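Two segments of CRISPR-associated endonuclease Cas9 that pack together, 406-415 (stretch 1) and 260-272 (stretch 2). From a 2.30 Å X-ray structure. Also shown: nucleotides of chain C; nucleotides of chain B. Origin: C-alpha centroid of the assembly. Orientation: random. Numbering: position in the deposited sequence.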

# COMPACT_ATOMS: atom_id res chain seq x y z
N ALA A 406 25.70 19.27 -5.24
CA ALA A 406 26.88 18.64 -4.66
C ALA A 406 27.82 18.12 -5.74
O ALA A 406 29.04 18.13 -5.56
CB ALA A 406 26.47 17.51 -3.72
N LEU A 407 27.27 17.66 -6.87
CA LEU A 407 28.11 17.17 -7.96
C LEU A 407 28.92 18.30 -8.58
O LEU A 407 30.08 18.10 -8.96
CB LEU A 407 27.24 16.49 -9.02
CG LEU A 407 26.63 15.14 -8.64
CD1 LEU A 407 25.72 14.64 -9.74
CD2 LEU A 407 27.72 14.13 -8.33
N LYS A 408 28.34 19.50 -8.69
CA LYS A 408 29.06 20.64 -9.24
C LYS A 408 30.28 21.01 -8.41
O LYS A 408 31.20 21.65 -8.93
CB LYS A 408 28.13 21.84 -9.36
CG LYS A 408 27.20 21.81 -10.55
CD LYS A 408 26.12 22.87 -10.43
CE LYS A 408 25.69 23.38 -11.80
NZ LYS A 408 26.78 24.14 -12.46
N LEU A 409 30.31 20.63 -7.13
CA LEU A 409 31.41 20.95 -6.23
C LEU A 409 32.43 19.82 -6.12
O LEU A 409 33.63 20.07 -6.18
CB LEU A 409 30.86 21.28 -4.84
CG LEU A 409 29.90 22.46 -4.75
CD1 LEU A 409 29.22 22.50 -3.38
CD2 LEU A 409 30.63 23.77 -5.02
N VAL A 410 31.96 18.58 -5.97
CA VAL A 410 32.87 17.46 -5.73
C VAL A 410 33.57 17.04 -7.02
O VAL A 410 34.76 16.72 -7.01
CB VAL A 410 32.10 16.29 -5.10
CG1 VAL A 410 33.02 15.09 -4.90
CG2 VAL A 410 31.49 16.72 -3.77
N THR A 411 32.85 17.05 -8.14
CA THR A 411 33.42 16.55 -9.39
C THR A 411 34.64 17.33 -9.86
O THR A 411 35.59 16.68 -10.35
CB THR A 411 32.34 16.54 -10.48
OG1 THR A 411 31.12 16.02 -9.93
CG2 THR A 411 32.77 15.66 -11.64
N PRO A 412 34.71 18.67 -9.79
CA PRO A 412 35.95 19.34 -10.22
C PRO A 412 37.17 18.92 -9.43
O PRO A 412 38.26 18.81 -10.00
CB PRO A 412 35.62 20.83 -10.02
CG PRO A 412 34.15 20.91 -10.11
CD PRO A 412 33.64 19.64 -9.49
N LEU A 413 37.03 18.69 -8.12
CA LEU A 413 38.17 18.26 -7.32
C LEU A 413 38.56 16.82 -7.65
O LEU A 413 39.75 16.49 -7.69
CB LEU A 413 37.86 18.40 -5.84
CG LEU A 413 37.52 19.81 -5.34
CD1 LEU A 413 37.43 19.82 -3.82
CD2 LEU A 413 38.54 20.82 -5.82
N MET A 414 37.57 15.95 -7.89
CA MET A 414 37.87 14.58 -8.29
C MET A 414 38.48 14.53 -9.69
O MET A 414 39.25 13.61 -9.99
CB MET A 414 36.61 13.72 -8.22
CG MET A 414 36.00 13.63 -6.82
SD MET A 414 34.59 12.50 -6.72
CE MET A 414 35.39 10.92 -6.99
N LEU A 415 38.14 15.50 -10.54
CA LEU A 415 38.81 15.60 -11.84
C LEU A 415 40.31 15.79 -11.68
O LEU A 415 41.09 15.30 -12.50
CB LEU A 415 38.21 16.75 -12.65
CG LEU A 415 37.37 16.37 -13.87
CD1 LEU A 415 36.27 17.40 -14.09
CD2 LEU A 415 38.26 16.27 -15.10
P DC C 19 16.01 6.27 0.36
OP1 DC C 19 16.63 7.40 1.08
OP2 DC C 19 16.66 5.70 -0.84
O5' DC C 19 15.78 5.08 1.40
C5' DC C 19 16.41 3.82 1.21
C4' DC C 19 15.61 2.72 1.89
O4' DC C 19 14.49 2.35 1.04
C3' DC C 19 16.38 1.43 2.11
O3' DC C 19 17.04 1.47 3.37
C2' DC C 19 15.28 0.39 2.09
C1' DC C 19 14.37 0.94 0.99
N1 DC C 19 14.74 0.47 -0.39
C2 DC C 19 14.51 -0.86 -0.75
O2 DC C 19 13.99 -1.63 0.07
N3 DC C 19 14.86 -1.27 -1.99
C4 DC C 19 15.41 -0.41 -2.85
N4 DC C 19 15.74 -0.86 -4.07
C5 DC C 19 15.66 0.95 -2.50
C6 DC C 19 15.31 1.34 -1.27
P U B 6 26.28 3.89 -8.93
OP1 U B 6 25.77 4.45 -10.20
OP2 U B 6 25.36 3.79 -7.76
O5' U B 6 26.88 2.45 -9.23
C5' U B 6 27.92 2.29 -10.18
C4' U B 6 28.47 0.89 -10.19
O4' U B 6 29.11 0.60 -8.92
C3' U B 6 27.44 -0.23 -10.33
O3' U B 6 27.02 -0.42 -11.67
C2' U B 6 28.17 -1.42 -9.73
O2' U B 6 29.11 -1.95 -10.65
C1' U B 6 28.94 -0.76 -8.59
N1 U B 6 28.22 -0.85 -7.30
C2 U B 6 28.30 -2.05 -6.62
O2 U B 6 28.94 -3.01 -7.03
N3 U B 6 27.61 -2.09 -5.43
C4 U B 6 26.87 -1.07 -4.88
O4 U B 6 26.30 -1.26 -3.80
C5 U B 6 26.83 0.14 -5.65
C6 U B 6 27.49 0.20 -6.81
P DA C 18 14.54 7.42 -5.12
OP1 DA C 18 15.27 8.67 -4.79
OP2 DA C 18 15.23 6.34 -5.86
O5' DA C 18 13.97 6.80 -3.76
C5' DA C 18 13.24 7.63 -2.86
C4' DA C 18 12.75 6.81 -1.68
O4' DA C 18 11.73 5.88 -2.11
C3' DA C 18 13.82 5.95 -1.03
O3' DA C 18 14.53 6.70 -0.06
C2' DA C 18 12.99 4.83 -0.39
C1' DA C 18 11.86 4.65 -1.41
N9 DA C 18 12.10 3.58 -2.38
C8 DA C 18 12.57 3.72 -3.66
N7 DA C 18 12.69 2.58 -4.30
C5 DA C 18 12.25 1.63 -3.39
C6 DA C 18 12.12 0.23 -3.46
N6 DA C 18 12.44 -0.49 -4.55
N1 DA C 18 11.66 -0.41 -2.37
C2 DA C 18 11.35 0.30 -1.28
N3 DA C 18 11.42 1.62 -1.10
C4 DA C 18 11.89 2.23 -2.20
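Stretch 2 (260-272) RAPKNSPLAFMFV

Phe271 is the apolar centre of the contact: its side chain enters stretch 1 as a knob among Leu407, Val410, Thr411 and Met414. Leu407 CD2 lies over one face of the ring, 3.5 Å from Phe271 CG and 3.9 Å from the ring centroid, a CH-pi contact 29° off the ring normal. Met414 SD reaches Phe271 CE1 at 3.5 Å and makes an oblique sulfur-aromatic contact, 4.6 Å from the centroid; Val410 CG1 is 4.2 Å from Phe271 CE1. The t rotamer of Phe271 (chi1 172°) carries the ring into this pocket, and all four surrounding residues point CA to CB toward stretch 2.

Leu407 has the largest area covered by the other stretch, 107 Å². Besides meeting the ring, it packs CB against Leu267 CD1 at 3.7 Å and CD1 against Ala261 CB at 3.7 Å, so it touches both the helix and the segment that leads into it.

Stretch 2 makes a type I beta turn from Pro262 to Ser265, and then a helix from Pro266 through Val272 that continues later in the chain. Stretch 1 is helical, kinked at Pro412, whose ring nitrogen has no hydrogen to give to the turn before. The two helices run in broadly the same direction, crossing at 41° with axes 10.0 Å apart at closest approach. Leu407 CA faces Leu267 CA at 6.8 Å, and Thr411 CA faces Phe271 CA at 5.9 Å: one helical turn on each side keeps the register.

Farther out, Thr411 CG2 rests on Met270 CG at 3.6 Å, and Lys408 CG lies 3.9 Å from Leu267 CD1. Thr411 OG1 sits 3.6 Å from Leu267 CD2 but spends its proton within its own helix, on Leu407 O at 2.5 Å. No hydrogen bond crosses between the stretches; packing joins them, burying 476 Å² summed over both sides.

At the start of its helix, Ser265 is the N-cap: Ser265 OG accepts from Ala268 N at 3.2 Å and donates to Pro262 O at 3.1 Å, tying turn to helix. At the polar end of stretch 2, Arg260 lies beyond reach of stretch 1 and grips the backbone of chain C, with NH2 2.7 Å from DC19 OP1 and NH1 3.1 Å from DC19 OP2. Lys263 NZ makes a weak hydrogen bond to OP2 of U6 in chain B at 3.4 Å.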

# COMPACT_ATOMS: atom_id res chain seq x y z
N ARG A 260 17.71 14.44 -5.66
CA ARG A 260 18.82 13.61 -6.09
C ARG A 260 19.04 13.75 -7.59
O ARG A 260 18.11 14.04 -8.35
CB ARG A 260 18.57 12.15 -5.71
CG ARG A 260 18.63 11.90 -4.22
CD ARG A 260 18.13 10.51 -3.85
NE ARG A 260 18.26 10.28 -2.42
CZ ARG A 260 17.85 9.18 -1.80
NH1 ARG A 260 17.27 8.20 -2.48
NH2 ARG A 260 18.02 9.06 -0.49
N ALA A 261 20.28 13.55 -8.01
CA ALA A 261 20.61 13.72 -9.42
C ALA A 261 20.31 12.45 -10.20
O ALA A 261 20.58 11.34 -9.71
CB ALA A 261 22.08 14.09 -9.58
N PRO A 262 19.76 12.56 -11.41
CA PRO A 262 19.53 11.37 -12.23
C PRO A 262 20.85 10.72 -12.63
O PRO A 262 21.83 11.40 -12.94
CB PRO A 262 18.78 11.91 -13.45
CG PRO A 262 19.14 13.36 -13.51
CD PRO A 262 19.30 13.79 -12.08
N LYS A 263 20.85 9.38 -12.64
CA LYS A 263 22.08 8.65 -12.93
C LYS A 263 22.58 8.90 -14.35
O LYS A 263 23.80 8.88 -14.59
CB LYS A 263 21.88 7.16 -12.71
CG LYS A 263 21.86 6.74 -11.25
CD LYS A 263 22.09 5.25 -11.09
CE LYS A 263 22.20 4.87 -9.62
NZ LYS A 263 22.48 3.42 -9.44
N ASN A 264 21.68 9.14 -15.30
CA ASN A 264 22.05 9.24 -16.71
C ASN A 264 22.39 10.67 -17.14
O ASN A 264 22.41 10.95 -18.34
CB ASN A 264 20.94 8.67 -17.59
CG ASN A 264 20.82 7.17 -17.46
OD1 ASN A 264 21.53 6.41 -18.13
ND2 ASN A 264 19.92 6.72 -16.58
N SER A 265 22.65 11.56 -16.19
CA SER A 265 23.10 12.89 -16.56
C SER A 265 24.61 12.89 -16.79
O SER A 265 25.32 12.04 -16.25
CB SER A 265 22.74 13.90 -15.48
OG SER A 265 23.45 13.63 -14.28
N PRO A 266 25.12 13.81 -17.62
CA PRO A 266 26.58 13.86 -17.84
C PRO A 266 27.37 14.02 -16.55
O PRO A 266 28.40 13.36 -16.38
CB PRO A 266 26.75 15.06 -18.77
CG PRO A 266 25.43 15.20 -19.46
CD PRO A 266 24.40 14.78 -18.46
N LEU A 267 26.92 14.88 -15.64
CA LEU A 267 27.60 15.04 -14.36
C LEU A 267 27.65 13.73 -13.59
O LEU A 267 28.70 13.34 -13.06
CB LEU A 267 26.91 16.12 -13.53
CG LEU A 267 27.70 17.39 -13.22
CD1 LEU A 267 26.92 18.26 -12.24
CD2 LEU A 267 29.08 17.06 -12.67
N ALA A 268 26.52 13.02 -13.53
CA ALA A 268 26.47 11.75 -12.82
C ALA A 268 27.35 10.70 -13.49
O ALA A 268 28.04 9.94 -12.81
CB ALA A 268 25.03 11.26 -12.70
N PHE A 269 27.31 10.63 -14.83
CA PHE A 269 28.24 9.78 -15.55
C PHE A 269 29.68 10.14 -15.22
O PHE A 269 30.51 9.26 -14.97
CB PHE A 269 28.00 9.88 -17.06
CG PHE A 269 26.83 9.07 -17.55
CD1 PHE A 269 26.48 7.89 -16.92
CD2 PHE A 269 26.09 9.49 -18.64
CE1 PHE A 269 25.40 7.14 -17.36
CE2 PHE A 269 25.01 8.75 -19.09
CZ PHE A 269 24.67 7.57 -18.45
N MET A 270 29.99 11.44 -15.20
CA MET A 270 31.33 11.88 -14.86
C MET A 270 31.69 11.49 -13.43
O MET A 270 32.77 10.94 -13.17
CB MET A 270 31.45 13.39 -15.06
CG MET A 270 32.84 13.95 -14.82
SD MET A 270 34.00 13.51 -16.12
CE MET A 270 33.21 14.27 -17.54
N PHE A 271 30.77 11.73 -12.49
CA PHE A 271 31.06 11.45 -11.09
C PHE A 271 31.24 9.95 -10.85
O PHE A 271 32.17 9.54 -10.14
CB PHE A 271 29.95 12.00 -10.20
CG PHE A 271 30.07 11.60 -8.76
CD1 PHE A 271 31.07 12.13 -7.96
CD2 PHE A 271 29.19 10.69 -8.20
CE1 PHE A 271 31.19 11.76 -6.63
CE2 PHE A 271 29.30 10.32 -6.87
CZ PHE A 271 30.30 10.85 -6.09
N VAL A 272 30.36 9.13 -11.42
CA VAL A 272 30.45 7.69 -11.20
C VAL A 272 31.71 7.14 -11.86
O VAL A 272 32.44 6.34 -11.26
CB VAL A 272 29.18 6.98 -11.72
CG1 VAL A 272 29.38 5.48 -11.72
CG2 VAL A 272 27.99 7.36 -10.86